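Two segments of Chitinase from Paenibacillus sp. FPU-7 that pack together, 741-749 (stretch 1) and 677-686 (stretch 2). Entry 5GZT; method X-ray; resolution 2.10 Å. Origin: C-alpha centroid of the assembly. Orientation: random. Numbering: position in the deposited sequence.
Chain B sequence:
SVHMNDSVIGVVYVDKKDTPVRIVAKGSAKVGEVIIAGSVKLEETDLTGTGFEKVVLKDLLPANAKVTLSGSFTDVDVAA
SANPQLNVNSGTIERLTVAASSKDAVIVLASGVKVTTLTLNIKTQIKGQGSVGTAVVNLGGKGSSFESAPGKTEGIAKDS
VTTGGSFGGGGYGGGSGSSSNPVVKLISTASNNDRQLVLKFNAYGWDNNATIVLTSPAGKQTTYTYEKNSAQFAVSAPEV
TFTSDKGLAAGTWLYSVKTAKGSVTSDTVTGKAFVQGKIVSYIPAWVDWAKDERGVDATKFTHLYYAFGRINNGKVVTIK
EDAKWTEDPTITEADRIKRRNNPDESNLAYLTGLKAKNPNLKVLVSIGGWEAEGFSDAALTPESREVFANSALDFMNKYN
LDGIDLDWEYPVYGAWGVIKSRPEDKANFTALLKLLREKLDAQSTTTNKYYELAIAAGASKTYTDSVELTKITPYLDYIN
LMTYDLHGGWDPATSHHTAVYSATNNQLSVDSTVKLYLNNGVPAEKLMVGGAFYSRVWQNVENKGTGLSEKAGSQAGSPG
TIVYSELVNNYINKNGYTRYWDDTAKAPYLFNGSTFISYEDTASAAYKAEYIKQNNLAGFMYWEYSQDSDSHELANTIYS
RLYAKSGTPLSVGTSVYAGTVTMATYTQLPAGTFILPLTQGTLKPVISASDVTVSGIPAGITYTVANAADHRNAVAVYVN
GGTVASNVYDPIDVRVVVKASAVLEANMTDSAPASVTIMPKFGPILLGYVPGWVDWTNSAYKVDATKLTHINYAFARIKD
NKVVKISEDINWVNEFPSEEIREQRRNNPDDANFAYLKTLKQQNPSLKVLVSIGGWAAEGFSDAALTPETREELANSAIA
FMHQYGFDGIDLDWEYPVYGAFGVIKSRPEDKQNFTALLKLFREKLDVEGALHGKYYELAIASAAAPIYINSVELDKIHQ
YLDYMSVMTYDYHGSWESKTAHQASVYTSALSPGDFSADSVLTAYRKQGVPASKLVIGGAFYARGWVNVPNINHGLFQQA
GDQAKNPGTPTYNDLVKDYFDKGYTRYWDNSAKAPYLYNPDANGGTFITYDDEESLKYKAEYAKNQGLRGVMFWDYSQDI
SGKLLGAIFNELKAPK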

# COMPACT_ATOMS: atom_id res chain seq x y z
N SER B 741 -2.08 -0.45 29.82
CA SER B 741 -1.21 0.63 30.33
C SER B 741 0.27 0.38 30.03
O SER B 741 1.07 1.31 30.15
CB SER B 741 -1.46 0.80 31.79
OG SER B 741 -0.92 -0.32 32.52
N ALA B 742 0.66 -0.84 29.63
CA ALA B 742 2.09 -1.16 29.37
C ALA B 742 2.60 -0.59 28.09
O ALA B 742 3.80 -0.46 27.97
CB ALA B 742 2.32 -2.68 29.35
N VAL B 743 1.72 -0.31 27.13
CA VAL B 743 2.17 -0.03 25.75
C VAL B 743 2.02 1.47 25.43
O VAL B 743 1.33 2.20 26.11
CB VAL B 743 1.42 -0.86 24.70
CG1 VAL B 743 1.69 -2.36 24.98
CG2 VAL B 743 -0.09 -0.59 24.71
N LEU B 744 2.64 1.84 24.33
CA LEU B 744 2.77 3.18 23.83
C LEU B 744 1.54 3.53 23.01
O LEU B 744 1.19 4.67 22.93
CB LEU B 744 4.05 3.24 22.90
CG LEU B 744 5.37 3.25 23.68
CD1 LEU B 744 6.61 3.22 22.76
CD2 LEU B 744 5.49 4.41 24.60
N GLU B 745 0.96 2.56 22.33
CA GLU B 745 -0.19 2.78 21.53
C GLU B 745 -1.34 3.18 22.43
O GLU B 745 -1.43 2.76 23.59
CB GLU B 745 -0.59 1.49 20.78
CG GLU B 745 0.38 1.07 19.67
CD GLU B 745 1.62 0.28 20.16
OE1 GLU B 745 1.80 0.14 21.38
OE2 GLU B 745 2.41 -0.22 19.35
N ALA B 746 -2.26 3.93 21.91
CA ALA B 746 -3.30 4.62 22.71
C ALA B 746 -4.46 3.76 23.17
O ALA B 746 -4.86 3.85 24.32
CB ALA B 746 -3.86 5.82 21.91
N ASN B 747 -5.09 2.98 22.32
CA ASN B 747 -6.37 2.42 22.87
C ASN B 747 -6.43 0.89 22.78
O ASN B 747 -7.46 0.32 22.48
CB ASN B 747 -7.60 3.04 22.14
CG ASN B 747 -7.70 4.55 22.33
OD1 ASN B 747 -7.99 5.07 23.43
ND2 ASN B 747 -7.44 5.28 21.24
N MET B 748 -5.33 0.23 23.10
CA MET B 748 -5.32 -1.23 23.11
C MET B 748 -5.95 -1.80 24.37
O MET B 748 -6.15 -1.12 25.35
CB MET B 748 -3.93 -1.69 22.97
CG MET B 748 -3.32 -1.15 21.71
SD MET B 748 -1.72 -1.84 21.20
CE MET B 748 -2.19 -3.52 20.66
N THR B 749 -6.33 -3.07 24.32
CA THR B 749 -6.85 -3.74 25.48
C THR B 749 -5.84 -4.80 25.98
O THR B 749 -4.91 -5.14 25.29
CB THR B 749 -8.15 -4.42 25.16
OG1 THR B 749 -7.96 -5.24 24.01
CG2 THR B 749 -9.23 -3.34 24.86
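Stretch 2 (677-686) PLTQGTLKPV

Outside regular strands, two chains can still form a single beta bridge, and a side chain can add acceptors beside it. Stretch 1 leaves a 3-10 turn at Ala742 and continues as loop. Stretch 2, extended from Thr682 to Lys684 after the corner at Thr679, crosses stretch 1 at a single bridge, Leu683 against Val743, CA to CA 4.2 Å, with the bonding pattern of an antiparallel bridge: Lys684 N donates to Ala742 O at 3.0 Å and nearly straight (166°), while Leu744 N donates to Thr682 O at 2.9 Å. The same two carbonyls also receive CA-H...O contacts, Ala742 O from Leu683 CA (3.5 Å) and Thr682 O from Val743 CA (3.1 Å).

Past the bridge, the carboxylate of Glu745 takes over as acceptor. Its OE1 receives Thr682 N at 2.9 Å and its OE2 receives Thr682 OG1 at 2.6 Å, so one side chain satisfies both a backbone and a hydroxyl donor of a buried residue. Lys684 NZ is bonded elsewhere in the structure.

Apolar contacts flank this polar seam: Val743 CG1 meets Leu678 CD2 at 3.8 Å, Ala742 CB meets Leu683 CD2 at 3.9 Å, and Leu744 CD2 lies 3.9 Å from Lys684 CG. Met748 SD rests 3.7 Å from Gly681 CA, where a CB would be tight against Val743 CG1 and Met748 CE.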

# COMPACT_ATOMS: atom_id res chain seq x y z
N PRO B 677 8.06 -11.66 24.49
CA PRO B 677 7.97 -10.63 23.44
C PRO B 677 6.52 -10.30 23.09
O PRO B 677 5.62 -11.22 23.13
CB PRO B 677 8.71 -11.25 22.24
CG PRO B 677 9.59 -12.33 22.87
CD PRO B 677 8.68 -12.91 23.93
N LEU B 678 6.27 -9.04 22.78
CA LEU B 678 4.99 -8.67 22.27
C LEU B 678 4.98 -8.90 20.78
O LEU B 678 5.97 -8.67 20.07
CB LEU B 678 4.63 -7.26 22.64
CG LEU B 678 4.07 -7.01 24.04
CD1 LEU B 678 4.93 -7.40 25.25
CD2 LEU B 678 3.72 -5.52 24.16
N THR B 679 3.85 -9.43 20.30
CA THR B 679 3.53 -9.61 18.93
C THR B 679 2.60 -8.52 18.46
O THR B 679 2.50 -8.32 17.28
CB THR B 679 2.76 -10.90 18.65
OG1 THR B 679 1.63 -10.98 19.49
CG2 THR B 679 3.58 -12.06 19.00
N GLN B 680 1.94 -7.83 19.33
CA GLN B 680 1.04 -6.75 18.93
C GLN B 680 1.06 -5.75 20.06
O GLN B 680 0.87 -6.14 21.19
CB GLN B 680 -0.34 -7.30 18.58
CG GLN B 680 -1.32 -6.21 18.25
CD GLN B 680 -2.54 -6.68 17.48
OE1 GLN B 680 -3.58 -7.02 18.08
NE2 GLN B 680 -2.45 -6.63 16.14
N GLY B 681 1.37 -4.46 19.75
CA GLY B 681 1.59 -3.48 20.82
C GLY B 681 3.07 -3.33 21.09
O GLY B 681 3.84 -4.26 20.82
N THR B 682 3.45 -2.19 21.67
CA THR B 682 4.83 -1.85 21.91
C THR B 682 4.98 -1.37 23.31
O THR B 682 4.45 -0.33 23.64
CB THR B 682 5.27 -0.76 20.90
OG1 THR B 682 4.82 -1.13 19.55
CG2 THR B 682 6.73 -0.58 20.94
N LEU B 683 5.77 -2.07 24.14
CA LEU B 683 6.00 -1.63 25.49
C LEU B 683 6.66 -0.23 25.51
O LEU B 683 7.49 0.11 24.67
CB LEU B 683 6.92 -2.57 26.29
CG LEU B 683 6.54 -4.06 26.40
CD1 LEU B 683 7.66 -4.81 27.07
CD2 LEU B 683 5.24 -4.13 27.19
N LYS B 684 6.26 0.55 26.52
CA LYS B 684 7.06 1.67 26.99
C LYS B 684 8.50 1.17 27.19
O LYS B 684 8.74 0.02 27.66
CB LYS B 684 6.53 2.20 28.30
CG LYS B 684 5.12 2.83 28.19
CD LYS B 684 4.59 3.29 29.56
CE LYS B 684 4.09 2.15 30.37
NZ LYS B 684 3.82 2.42 31.83
N PRO B 685 9.46 2.02 26.94
CA PRO B 685 10.83 1.59 27.14
C PRO B 685 11.08 1.06 28.55
O PRO B 685 11.92 0.14 28.72
CB PRO B 685 11.65 2.85 26.82
CG PRO B 685 10.77 3.61 25.88
CD PRO B 685 9.35 3.31 26.22
N VAL B 686 10.39 1.65 29.55
CA VAL B 686 10.40 1.24 30.93
C VAL B 686 8.93 1.03 31.38
O VAL B 686 8.18 2.03 31.52
CB VAL B 686 11.13 2.22 31.88
CG1 VAL B 686 11.01 1.79 33.33
CG2 VAL B 686 12.64 2.28 31.54